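Local coordinates for sugar ABC transporter substrate-binding protein, BlMnBP1 (Bifidobacterium animalis subsp. lactis ATCC 27673, PDB 6I5R) that binds mannobiose and, as the substrate-binding protein of an ABC transporter, probably delivers manno-oligosaccharides for uptake, at residues 39-45 with 97-102; 194-200 with 409-415. All coordinates share one frame; numbering follows the deposited sequence.

Contact 1 of 2, residues 39-45 with 97-102; sequences TITFMNN and SWDIMM. With BMA (beta-D-mannopyranose), chain B.
The Phe42 ring meets Ile100 and Met102 in the parallel pairing of strand 38-44 with strand 100-102, part of the central sheet of a periplasmic-binding-protein-type lobe. The two strand segments run 5° from parallel. Phe42 CD1 lies 3.9 Å from Ile100 CG2, and the Met102 sulfur reaches the ring at its edge, 5.1 Å from the centroid, a Met-aromatic contact. Met102 gets there because chi2 (-46°) turns SD back toward the ring; chi3 only sets where CE goes. Beside them Ile40 CD1 touches Ile100 CD1, and helix 331-346 packs on this face through Ser337.

Met43 and Met101 point to the other face, where Trp98 joins them from the loop before strand 100-102. Met43 SD sits 3.6 Å from Trp98 CB and oblique to the indole, while the Met101 methyl CE lies over the centre of that same ring. Helix 83-93 covers these residues through Arg90, Leu91 and Tyr83.

Between the faces the backbone pairing is centred on Thr41 O, which accepts from both Asp99 N and Ile100 N; the latter bond is nearly straight at 172°. Met43 N in turn donates to Ile100 O, whereas Met102 N to Met43 O is only a weak bond. Before the regular pairing starts, the Asp99 carboxylate substitutes for a backbone acceptor: OD2 takes the Thr41 N-H at 2.7 Å on its anti lone pair.

At the far end strand 38-44 leads into the sugar pocket. There the amide nitrogen of Asn45 divides its two hydrogens between hydroxyls of one mannose unit, with ND2 2.9 Å from O2 and 3.0 Å from O6.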
ATOM      1  N   THR A  39       2.179   1.083  29.620  1.00 20.06           N
ATOM      2  CA  THR A  39       1.791   0.120  28.610  1.00 21.61           C
ATOM      3  C   THR A  39       1.067   0.840  27.488  1.00 20.98           C
ATOM      4  O   THR A  39       0.198   1.677  27.735  1.00 20.20           O
ATOM      5  CB  THR A  39       0.886  -0.939  29.211  1.00 24.69           C
ATOM      6  OG1 THR A  39       1.586  -1.637  30.241  1.00 23.75           O
ATOM      7  CG2 THR A  39       0.466  -1.909  28.153  1.00 19.76           C
ATOM      8  N   ILE A  40       1.420   0.490  26.260  1.00 18.68           N
ATOM      9  CA  ILE A  40       0.782   1.042  25.077  1.00 20.00           C
ATOM     10  C   ILE A  40       0.219  -0.100  24.254  1.00 21.82           C
ATOM     11  O   ILE A  40       0.763  -1.210  24.239  1.00 17.19           O
ATOM     12  CB  ILE A  40       1.773   1.898  24.269  1.00 16.46           C
ATOM     13  CG1 ILE A  40       2.981   1.073  23.850  1.00 19.72           C
ATOM     14  CG2 ILE A  40       2.219   3.097  25.162  1.00 24.58           C
ATOM     15  CD1 ILE A  40       3.969   1.824  22.920  1.00 18.76           C
ATOM     16  N   THR A  41      -0.893   0.192  23.579  1.00 17.14           N
ATOM     17  CA  THR A  41      -1.606  -0.749  22.734  1.00 17.82           C
ATOM     18  C   THR A  41      -1.327  -0.334  21.298  1.00 18.06           C
ATOM     19  O   THR A  41      -1.577   0.819  20.920  1.00 16.39           O
ATOM     20  CB  THR A  41      -3.100  -0.768  23.045  1.00 17.21           C
ATOM     21  OG1 THR A  41      -3.282  -1.344  24.346  1.00 19.69           O
ATOM     22  CG2 THR A  41      -3.855  -1.637  22.040  1.00 24.63           C
ATOM     23  N   PHE A  42      -0.812  -1.279  20.513  1.00 16.39           N
ATOM     24  CA  PHE A  42      -0.353  -1.069  19.140  1.00 16.39           C
ATOM     25  C   PHE A  42      -1.265  -1.889  18.236  1.00 16.39           C
ATOM     26  O   PHE A  42      -1.226  -3.114  18.282  1.00 16.39           O
ATOM     27  CB  PHE A  42       1.112  -1.494  19.042  1.00 19.30           C
ATOM     28  CG  PHE A  42       1.649  -1.625  17.630  1.00 16.39           C
ATOM     29  CD1 PHE A  42       1.143  -0.871  16.593  1.00 20.45           C
ATOM     30  CD2 PHE A  42       2.702  -2.505  17.362  1.00 18.53           C
ATOM     31  CE1 PHE A  42       1.665  -0.994  15.334  1.00 17.47           C
ATOM     32  CE2 PHE A  42       3.225  -2.629  16.083  1.00 17.40           C
ATOM     33  CZ  PHE A  42       2.695  -1.874  15.074  1.00 18.68           C
ATOM     34  N   MET A  43      -2.143  -1.215  17.488  1.00 16.39           N
ATOM     35  CA  MET A  43      -3.058  -1.889  16.570  1.00 16.39           C
ATOM     36  C   MET A  43      -2.409  -1.955  15.188  1.00 16.59           C
ATOM     37  O   MET A  43      -1.946  -0.937  14.669  1.00 16.39           O
ATOM     38  CB  MET A  43      -4.384  -1.136  16.466  1.00 16.39           C
ATOM     39  CG  MET A  43      -5.224  -1.044  17.733  1.00 16.39           C
ATOM     40  SD  MET A  43      -6.697  -0.040  17.349  1.00 19.25           S
ATOM     41  CE  MET A  43      -7.369  -0.910  15.962  1.00 20.38           C
ATOM     42  N   ASN A  44      -2.376  -3.136  14.581  1.00 16.39           N
ATOM     43  CA  ASN A  44      -1.890  -3.198  13.199  1.00 16.39           C
ATOM     44  C   ASN A  44      -2.584  -4.326  12.441  1.00 17.83           C
ATOM     45  O   ASN A  44      -3.399  -5.075  12.985  1.00 16.39           O
ATOM     46  CB  ASN A  44      -0.357  -3.326  13.133  1.00 16.39           C
ATOM     47  CG  ASN A  44       0.141  -4.655  13.604  1.00 16.50           C
ATOM     48  OD1 ASN A  44       0.088  -5.640  12.884  1.00 16.39           O
ATOM     49  ND2 ASN A  44       0.631  -4.694  14.821  1.00 16.60           N
ATOM     50  N   ASN A  45      -2.252  -4.429  11.152  1.00 16.39           N
ATOM     51  CA  ASN A  45      -2.954  -5.324  10.239  1.00 18.41           C
ATOM     52  C   ASN A  45      -2.275  -6.679  10.074  1.00 16.39           C
ATOM     53  O   ASN A  45      -2.810  -7.543   9.374  1.00 16.39           O
ATOM     54  CB  ASN A  45      -3.052  -4.686   8.861  1.00 16.97           C
ATOM     55  CG  ASN A  45      -1.689  -4.383   8.280  1.00 18.68           C
ATOM     56  OD1 ASN A  45      -0.851  -3.775   8.921  1.00 16.39           O
ATOM     57  ND2 ASN A  45      -1.458  -4.843   7.065  1.00 16.39           N
ATOM     58  N   SER A  97      -8.493   3.874  23.941  1.00 16.39           N
ATOM     59  CA  SER A  97      -8.337   2.418  23.949  1.00 19.24           C
ATOM     60  C   SER A  97      -7.219   1.909  23.063  1.00 22.91           C
ATOM     61  O   SER A  97      -7.050   0.699  22.946  1.00 21.05           O
ATOM     62  CB  SER A  97      -9.624   1.760  23.484  1.00 24.30           C
ATOM     63  OG  SER A  97      -9.869   2.088  22.132  1.00 17.80           O
ATOM     64  N   TRP A  98      -6.526   2.787  22.364  1.00 16.39           N
ATOM     65  CA  TRP A  98      -5.406   2.418  21.513  1.00 20.64           C
ATOM     66  C   TRP A  98      -4.395   3.533  21.680  1.00 16.39           C
ATOM     67  O   TRP A  98      -4.755   4.654  22.023  1.00 16.39           O
ATOM     68  CB  TRP A  98      -5.821   2.255  20.039  1.00 16.39           C
ATOM     69  CG  TRP A  98      -6.425   3.494  19.486  1.00 16.39           C
ATOM     70  CD1 TRP A  98      -7.720   3.919  19.636  1.00 20.58           C
ATOM     71  CD2 TRP A  98      -5.766   4.497  18.699  1.00 18.49           C
ATOM     72  NE1 TRP A  98      -7.898   5.126  18.994  1.00 16.39           N
ATOM     73  CE2 TRP A  98      -6.712   5.507  18.426  1.00 16.39           C
ATOM     74  CE3 TRP A  98      -4.471   4.638  18.208  1.00 16.39           C
ATOM     75  CZ2 TRP A  98      -6.403   6.630  17.685  1.00 16.39           C
ATOM     76  CZ3 TRP A  98      -4.167   5.760  17.461  1.00 18.55           C
ATOM     77  CH2 TRP A  98      -5.133   6.741  17.210  1.00 17.70           C
ATOM     78  N   ASP A  99      -3.145   3.226  21.459  1.00 16.39           N
ATOM     79  CA  ASP A  99      -2.093   4.224  21.570  1.00 16.39           C
ATOM     80  C   ASP A  99      -1.391   4.485  20.255  1.00 16.39           C
ATOM     81  O   ASP A  99      -1.098   5.641  19.943  1.00 16.39           O
ATOM     82  CB  ASP A  99      -1.079   3.764  22.612  1.00 17.59           C
ATOM     83  CG  ASP A  99      -1.704   3.675  24.005  1.00 23.52           C
ATOM     84  OD1 ASP A  99      -1.954   4.747  24.613  1.00 25.87           O
ATOM     85  OD2 ASP A  99      -1.983   2.545  24.464  1.00 23.95           O
ATOM     86  N   ILE A 100      -1.117   3.430  19.502  1.00 16.39           N
ATOM     87  CA  ILE A 100      -0.618   3.511  18.134  1.00 16.39           C
ATOM     88  C   ILE A 100      -1.516   2.647  17.263  1.00 19.69           C
ATOM     89  O   ILE A 100      -1.824   1.516  17.643  1.00 16.39           O
ATOM     90  CB  ILE A 100       0.820   2.985  18.002  1.00 19.72           C
ATOM     91  CG1 ILE A 100       1.803   3.757  18.846  1.00 20.70           C
ATOM     92  CG2 ILE A 100       1.258   2.998  16.511  1.00 18.49           C
ATOM     93  CD1 ILE A 100       3.035   2.930  19.113  1.00 16.91           C
ATOM     94  N   MET A 101      -1.887   3.153  16.081  1.00 16.39           N
ATOM     95  CA  MET A 101      -2.481   2.317  15.043  1.00 16.39           C
ATOM     96  C   MET A 101      -1.832   2.648  13.703  1.00 17.10           C
ATOM     97  O   MET A 101      -1.162   3.676  13.545  1.00 16.39           O
ATOM     98  CB  MET A 101      -4.005   2.490  14.924  1.00 16.39           C
ATOM     99  CG  MET A 101      -4.443   3.819  14.407  1.00 16.39           C
ATOM    100  SD  MET A 101      -6.153   3.845  13.807  1.00 16.42           S
ATOM    101  CE  MET A 101      -7.021   3.440  15.354  1.00 16.39           C
ATOM    102  N   MET A 102      -2.027   1.761  12.729  1.00 16.39           N
ATOM    103  CA  MET A 102      -1.682   2.106  11.356  1.00 16.39           C
ATOM    104  C   MET A 102      -2.845   2.939  10.817  1.00 18.65           C
ATOM    105  O   MET A 102      -4.011   2.522  10.891  1.00 16.39           O
ATOM    106  CB  MET A 102      -1.425   0.856  10.510  1.00 16.39           C
ATOM    107  CG  MET A 102      -0.483  -0.132  11.153  1.00 16.84           C
ATOM    108  SD  MET A 102       1.040   0.522  11.900  1.00 16.39           S
ATOM    109  CE  MET A 102       1.997   1.061  10.463  1.00 16.39           C
TER
HETATM  110  C1  BMA B   2      -2.326  -6.860   4.135  1.00 16.39           C
HETATM  111  C2  BMA B   2      -3.416  -5.759   3.960  1.00 17.14           C
HETATM  112  C3  BMA B   2      -2.907  -4.751   2.978  1.00 18.09           C
HETATM  113  C4  BMA B   2      -1.483  -4.314   3.306  1.00 16.39           C
HETATM  114  C5  BMA B   2      -0.552  -5.522   3.418  1.00 17.65           C
HETATM  115  C6  BMA B   2       0.853  -5.117   3.820  1.00 16.39           C
HETATM  116  O2  BMA B   2      -3.595  -5.018   5.165  1.00 16.39           O
HETATM  117  O3  BMA B   2      -3.738  -3.588   2.900  1.00 16.39           O
HETATM  118  O4  BMA B   2      -1.035  -3.496   2.257  1.00 16.39           O
HETATM  119  O5  BMA B   2      -1.074  -6.380   4.446  1.00 16.39           O
HETATM  120  O6  BMA B   2       0.853  -4.540   5.137  1.00 16.39           O
HETATM  121  O   HOH W   1      -3.077   2.012  26.553  1.00 28.18           O

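Contact 2 of 2, residues 194-200 with 409-415; sequences FVEDWAM and KKIQDIV. With ZN (zinc ion), chain G; ZN (zinc ion), chain L; BMA (beta-D-mannopyranose), chain B; BMA (beta-D-mannopyranose), chain C.
Asp197 OD1 binds a zinc ion at 2.1 Å and also receives a weak hydrogen bond from Gln412 NE2, while OD2 forms a salt bridge with Lys409 NZ at 2.5 Å on its syn lone pair. Gln412 turns its amide almost perpendicular to that carboxylate (84°) and makes its stronger bond to Phe194 O, with NE2 at 2.7 Å and the acceptor nearly within the amide plane. Two waters on the same zinc ion add to the grip: one links Val195 O to Gln412 NE2, the other Lys409 NZ to Gln412 OE1. One NE2 hydrogen thus serves Phe194 O; Asp197 OD1 and the water must share the other.

Beneath this polar layer, Gln412 CG lies over one face of the Phe194 ring, 3.9 Å from its centroid, in a CH-pi contact. The ring's CD2 meets Val415 CG1. Met200 bends at chi2 (-98°), which brings SD to 3.8 Å from Val415 CG2; chi3 then carries CE toward Ile411 CG2, and CB packs against Ile411 CB.

On the sugar side, Trp198 stacks an indole face on mannose C2, 3.6 Å from CD2. Its NE1 donates to Glu196 OE1, which also binds a second zinc ion. With zinc on OD1 and the Lys409 ammonium on OD2, the negative charge of Asp197 is balanced at both oxygens, which would probably stabilise its ionised form and help anchor the tryptophan-bearing helix to helix 409-420.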
ATOM      1  N   PHE A 194     -10.363 -11.554  -5.050  1.00 16.39           N
ATOM      2  CA  PHE A 194     -11.589 -10.768  -5.024  1.00 16.39           C
ATOM      3  C   PHE A 194     -12.130 -10.604  -3.606  1.00 16.39           C
ATOM      4  O   PHE A 194     -12.622  -9.533  -3.244  1.00 16.39           O
ATOM      5  CB  PHE A 194     -12.617 -11.466  -5.938  1.00 17.20           C
ATOM      6  CG  PHE A 194     -13.988 -10.880  -5.905  1.00 16.39           C
ATOM      7  CD1 PHE A 194     -14.915 -11.292  -4.941  1.00 16.39           C
ATOM      8  CD2 PHE A 194     -14.385  -9.958  -6.857  1.00 16.39           C
ATOM      9  CE1 PHE A 194     -16.189 -10.760  -4.923  1.00 18.59           C
ATOM     10  CE2 PHE A 194     -15.661  -9.427  -6.837  1.00 17.76           C
ATOM     11  CZ  PHE A 194     -16.563  -9.840  -5.856  1.00 18.36           C
ATOM     12  N   VAL A 195     -12.031 -11.646  -2.779  1.00 16.39           N
ATOM     13  CA  VAL A 195     -12.767 -11.604  -1.519  1.00 16.39           C
ATOM     14  C   VAL A 195     -12.147 -10.599  -0.552  1.00 20.52           C
ATOM     15  O   VAL A 195     -12.842 -10.064   0.315  1.00 16.39           O
ATOM     16  CB  VAL A 195     -12.868 -13.009  -0.886  1.00 19.26           C
ATOM     17  CG1 VAL A 195     -13.173 -12.954   0.629  1.00 19.29           C
ATOM     18  CG2 VAL A 195     -13.942 -13.826  -1.596  1.00 18.51           C
ATOM     19  N   GLU A 196     -10.851 -10.333  -0.665  1.00 16.39           N
ATOM     20  CA  GLU A 196     -10.188  -9.356   0.192  1.00 16.39           C
ATOM     21  C   GLU A 196     -10.396  -7.961  -0.391  1.00 16.40           C
ATOM     22  O   GLU A 196      -9.868  -7.627  -1.460  1.00 16.39           O
ATOM     23  CB  GLU A 196      -8.703  -9.670   0.328  1.00 16.55           C
ATOM     24  CG  GLU A 196      -8.375 -10.996   0.950  1.00 17.71           C
ATOM     25  CD  GLU A 196      -8.872 -11.144   2.386  1.00 23.85           C
ATOM     26  OE1 GLU A 196      -8.644 -10.256   3.234  1.00 21.58           O
ATOM     27  OE2 GLU A 196      -9.489 -12.179   2.668  1.00 17.21           O
ATOM     28  N   ASP A 197     -11.153  -7.133   0.307  1.00 16.39           N
ATOM     29  CA  ASP A 197     -11.370  -5.780  -0.170  1.00 17.62           C
ATOM     30  C   ASP A 197     -10.048  -5.061  -0.436  1.00 16.39           C
ATOM     31  O   ASP A 197      -9.919  -4.342  -1.438  1.00 16.39           O
ATOM     32  CB  ASP A 197     -12.231  -4.994   0.828  1.00 19.98           C
ATOM     33  CG  ASP A 197     -13.683  -5.407   0.768  1.00 24.35           C
ATOM     34  OD1 ASP A 197     -13.925  -6.591   0.473  1.00 16.39           O
ATOM     35  OD2 ASP A 197     -14.575  -4.541   0.963  1.00 28.77           O
ATOM     36  N   TRP A 198      -9.058  -5.240   0.451  1.00 16.39           N
ATOM     37  CA  TRP A 198      -7.821  -4.489   0.320  1.00 16.39           C
ATOM     38  C   TRP A 198      -7.044  -4.983  -0.898  1.00 16.39           C
ATOM     39  O   TRP A 198      -6.332  -4.203  -1.530  1.00 16.39           O
ATOM     40  CB  TRP A 198      -6.964  -4.606   1.578  1.00 17.77           C
ATOM     41  CG  TRP A 198      -6.653  -6.002   1.915  1.00 16.39           C
ATOM     42  CD1 TRP A 198      -7.320  -6.795   2.798  1.00 16.40           C
ATOM     43  CD2 TRP A 198      -5.608  -6.808   1.355  1.00 16.86           C
ATOM     44  NE1 TRP A 198      -6.746  -8.042   2.817  1.00 16.39           N
ATOM     45  CE2 TRP A 198      -5.707  -8.076   1.927  1.00 16.96           C
ATOM     46  CE3 TRP A 198      -4.607  -6.575   0.409  1.00 16.39           C
ATOM     47  CZ2 TRP A 198      -4.829  -9.111   1.602  1.00 16.39           C
ATOM     48  CZ3 TRP A 198      -3.751  -7.593   0.092  1.00 16.39           C
ATOM     49  CH2 TRP A 198      -3.871  -8.848   0.676  1.00 16.39           C
ATOM     50  N   ALA A 199      -7.194  -6.264  -1.252  1.00 16.39           N
ATOM     51  CA  ALA A 199      -6.473  -6.761  -2.420  1.00 17.86           C
ATOM     52  C   ALA A 199      -7.063  -6.191  -3.714  1.00 19.35           C
ATOM     53  O   ALA A 199      -6.345  -5.947  -4.692  1.00 16.39           O
ATOM     54  CB  ALA A 199      -6.501  -8.284  -2.452  1.00 16.39           C
ATOM     55  N   MET A 200      -8.396  -5.990  -3.711  1.00 16.39           N
ATOM     56  CA  MET A 200      -9.007  -5.361  -4.873  1.00 21.06           C
ATOM     57  C   MET A 200      -8.695  -3.855  -4.933  1.00 16.39           C
ATOM     58  O   MET A 200      -8.406  -3.309  -6.011  1.00 16.39           O
ATOM     59  CB  MET A 200     -10.506  -5.595  -4.879  1.00 16.39           C
ATOM     60  CG  MET A 200     -10.873  -7.055  -5.091  1.00 22.26           C
ATOM     61  SD  MET A 200     -11.302  -7.379  -6.818  1.00 16.39           S
ATOM     62  CE  MET A 200      -9.684  -7.615  -7.580  1.00 20.37           C
ATOM     63  N   LYS A 409     -14.526  -1.923  -3.269  1.00 16.39           N
ATOM     64  CA  LYS A 409     -15.811  -2.407  -3.755  1.00 16.39           C
ATOM     65  C   LYS A 409     -15.990  -2.071  -5.234  1.00 16.74           C
ATOM     66  O   LYS A 409     -16.539  -2.871  -5.999  1.00 16.39           O
ATOM     67  CB  LYS A 409     -16.957  -1.818  -2.915  1.00 19.61           C
ATOM     68  CG  LYS A 409     -17.350  -2.595  -1.632  1.00 24.36           C
ATOM     69  CD  LYS A 409     -16.306  -2.457  -0.588  1.00 26.52           C
ATOM     70  CE  LYS A 409     -16.847  -2.630   0.828  1.00 22.75           C
ATOM     71  NZ  LYS A 409     -17.019  -4.060   1.193  1.00 27.27           N
ATOM     72  N   LYS A 410     -15.518  -0.907  -5.660  1.00 16.39           N
ATOM     73  CA  LYS A 410     -15.657  -0.538  -7.065  1.00 18.24           C
ATOM     74  C   LYS A 410     -14.826  -1.456  -7.960  1.00 16.39           C
ATOM     75  O   LYS A 410     -15.156  -1.670  -9.128  1.00 16.39           O
ATOM     76  CB  LYS A 410     -15.248   0.920  -7.262  1.00 16.74           C
ATOM     77  CG  LYS A 410     -13.765   1.205  -6.974  1.00 16.39           C
ATOM     78  CD  LYS A 410     -13.371   2.634  -7.355  1.00 16.39           C
ATOM     79  CE  LYS A 410     -11.890   2.910  -7.166  1.00 17.08           C
ATOM     80  NZ  LYS A 410     -11.430   2.877  -5.760  1.00 16.39           N
ATOM     81  N   ILE A 411     -13.730  -1.986  -7.430  1.00 16.39           N
ATOM     82  CA  ILE A 411     -12.880  -2.892  -8.188  1.00 16.39           C
ATOM     83  C   ILE A 411     -13.524  -4.270  -8.258  1.00 16.39           C
ATOM     84  O   ILE A 411     -13.421  -4.970  -9.266  1.00 16.39           O
ATOM     85  CB  ILE A 411     -11.485  -2.973  -7.533  1.00 16.39           C
ATOM     86  CG1 ILE A 411     -10.909  -1.595  -7.303  1.00 19.92           C
ATOM     87  CG2 ILE A 411     -10.508  -3.825  -8.356  1.00 16.39           C
ATOM     88  CD1 ILE A 411     -10.723  -0.777  -8.549  1.00 16.39           C
ATOM     89  N   GLN A 412     -14.176  -4.686  -7.171  1.00 16.39           N
ATOM     90  CA  GLN A 412     -14.978  -5.898  -7.215  1.00 19.11           C
ATOM     91  C   GLN A 412     -16.030  -5.793  -8.314  1.00 16.95           C
ATOM     92  O   GLN A 412     -16.282  -6.764  -9.028  1.00 20.16           O
ATOM     93  CB  GLN A 412     -15.602  -6.163  -5.838  1.00 16.39           C
ATOM     94  CG  GLN A 412     -14.565  -6.635  -4.824  1.00 16.39           C
ATOM     95  CD  GLN A 412     -15.079  -6.737  -3.397  1.00 21.49           C
ATOM     96  OE1 GLN A 412     -16.029  -6.052  -3.015  1.00 16.39           O
ATOM     97  NE2 GLN A 412     -14.432  -7.595  -2.599  1.00 16.39           N
ATOM     98  N   ASP A 413     -16.599  -4.596  -8.506  1.00 16.39           N
ATOM     99  CA  ASP A 413     -17.599  -4.411  -9.548  1.00 16.39           C
ATOM    100  C   ASP A 413     -16.988  -4.610 -10.927  1.00 16.39           C
ATOM    101  O   ASP A 413     -17.619  -5.191 -11.814  1.00 16.39           O
ATOM    102  CB  ASP A 413     -18.230  -3.022  -9.435  1.00 16.39           C
ATOM    103  CG  ASP A 413     -19.431  -2.854 -10.343  1.00 21.89           C
ATOM    104  OD1 ASP A 413     -20.272  -3.767 -10.331  1.00 16.39           O
ATOM    105  OD2 ASP A 413     -19.536  -1.789 -11.023  1.00 20.45           O
ATOM    106  N   ILE A 414     -15.742  -4.176 -11.121  1.00 16.39           N
ATOM    107  CA  ILE A 414     -15.069  -4.465 -12.383  1.00 16.39           C
ATOM    108  C   ILE A 414     -15.053  -5.970 -12.631  1.00 16.39           C
ATOM    109  O   ILE A 414     -15.382  -6.445 -13.725  1.00 16.39           O
ATOM    110  CB  ILE A 414     -13.642  -3.885 -12.398  1.00 16.39           C
ATOM    111  CG1 ILE A 414     -13.682  -2.362 -12.337  1.00 16.39           C
ATOM    112  CG2 ILE A 414     -12.920  -4.332 -13.668  1.00 17.80           C
ATOM    113  CD1 ILE A 414     -12.336  -1.686 -12.237  1.00 16.50           C
ATOM    114  N   VAL A 415     -14.643  -6.735 -11.624  1.00 16.39           N
ATOM    115  CA  VAL A 415     -14.573  -8.190 -11.767  1.00 16.39           C
ATOM    116  C   VAL A 415     -15.953  -8.754 -12.066  1.00 17.65           C
ATOM    117  O   VAL A 415     -16.124  -9.615 -12.934  1.00 16.39           O
ATOM    118  CB  VAL A 415     -13.979  -8.823 -10.495  1.00 16.39           C
ATOM    119  CG1 VAL A 415     -14.055 -10.368 -10.542  1.00 16.39           C
ATOM    120  CG2 VAL A 415     -12.555  -8.358 -10.276  1.00 16.39           C
TER
HETATM  121 ZN    ZN G 507     -15.732  -7.548   1.095  1.00 19.94          ZN
HETATM  122 ZN    ZN L 512      -9.816  -9.946   5.091  1.00 76.24          ZN
HETATM  123  C1  BMA B   2      -2.326  -6.860   4.135  1.00 16.39           C
HETATM  124  C2  BMA B   2      -3.416  -5.759   3.960  1.00 17.14           C
HETATM  125  C3  BMA B   2      -2.907  -4.751   2.978  1.00 18.09           C
HETATM  126  C4  BMA B   2      -1.483  -4.314   3.306  1.00 16.39           C
HETATM  127  C5  BMA B   2      -0.552  -5.522   3.418  1.00 17.65           C
HETATM  128  C6  BMA B   2       0.853  -5.117   3.820  1.00 16.39           C
HETATM  129  O2  BMA B   2      -3.595  -5.018   5.165  1.00 16.39           O
HETATM  130  O3  BMA B   2      -3.738  -3.588   2.900  1.00 16.39           O
HETATM  131  O4  BMA B   2      -1.035  -3.496   2.257  1.00 16.39           O
HETATM  132  O5  BMA B   2      -1.074  -6.380   4.446  1.00 16.39           O
HETATM  133  O6  BMA B   2       0.853  -4.540   5.137  1.00 16.39           O
HETATM  134  C1  BMA C   1      -2.051 -11.315   6.809  1.00 18.17           C
HETATM  135  C2  BMA C   1      -0.833 -10.691   6.082  1.00 21.61           C
HETATM  136  C3  BMA C   1      -1.122  -9.223   5.790  1.00 16.39           C
HETATM  137  C4  BMA C   1      -2.505  -9.040   5.219  1.00 20.05           C
HETATM  138  C5  BMA C   1      -3.557  -9.760   6.074  1.00 20.69           C
HETATM  139  C6  BMA C   1      -4.954  -9.561   5.539  1.00 20.11           C
HETATM  140  O1  BMA C   1      -1.731 -12.668   6.870  1.00 24.79           O
HETATM  141  O2  BMA C   1      -0.710 -11.361   4.787  1.00 16.39           O
HETATM  142  O3  BMA C   1      -0.181  -8.675   4.933  1.00 16.39           O
HETATM  143  O4  BMA C   1      -2.838  -7.652   5.173  1.00 16.39           O
HETATM  144  O5  BMA C   1      -3.231 -11.140   6.122  1.00 16.39           O
HETATM  145  O6  BMA C   1      -5.835  -9.912   6.613  1.00 21.14           O
HETATM  146  O   HOH W   2     -15.211  -9.203  -0.011  1.00 16.39           O
HETATM  147  O   HOH W   3     -11.450 -11.780   4.509  1.00 30.71           O
HETATM  148  O   HOH W   4     -16.839  -6.513  -0.362  1.00 16.62           O
HETATM  149  O   HOH W   5      -8.604 -10.392   6.165  1.00 32.40           O
HETATM  150  O   HOH W   6      -9.285  -8.229   5.210  1.00 28.57           O
HETATM  151  O   HOH W   7     -11.550  -9.546   6.042  1.00 34.02           O

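Overall arrangement
From the N terminus, strand 38-44 enters the sheet first; contact 1 closes when residues 97-102 return beside it, after 51 intervening residues that include helices 59-69 and 83-93. Only then does the chain reach residues 194-200, and contact 2 closes a much longer loop of 208 residues when helix 409-420 arrives. The two loops follow in series, neither enclosing nor crossing the other. Contact 1 joins strands of the central sheet, contact 2 ties the loop at 194-196 and helix 197-201 to helix 409-420, and their centres stand 27 Å apart. They do not touch, yet both reach the same mannose unit, through Asn45 and Trp198, so the sugar lies between them.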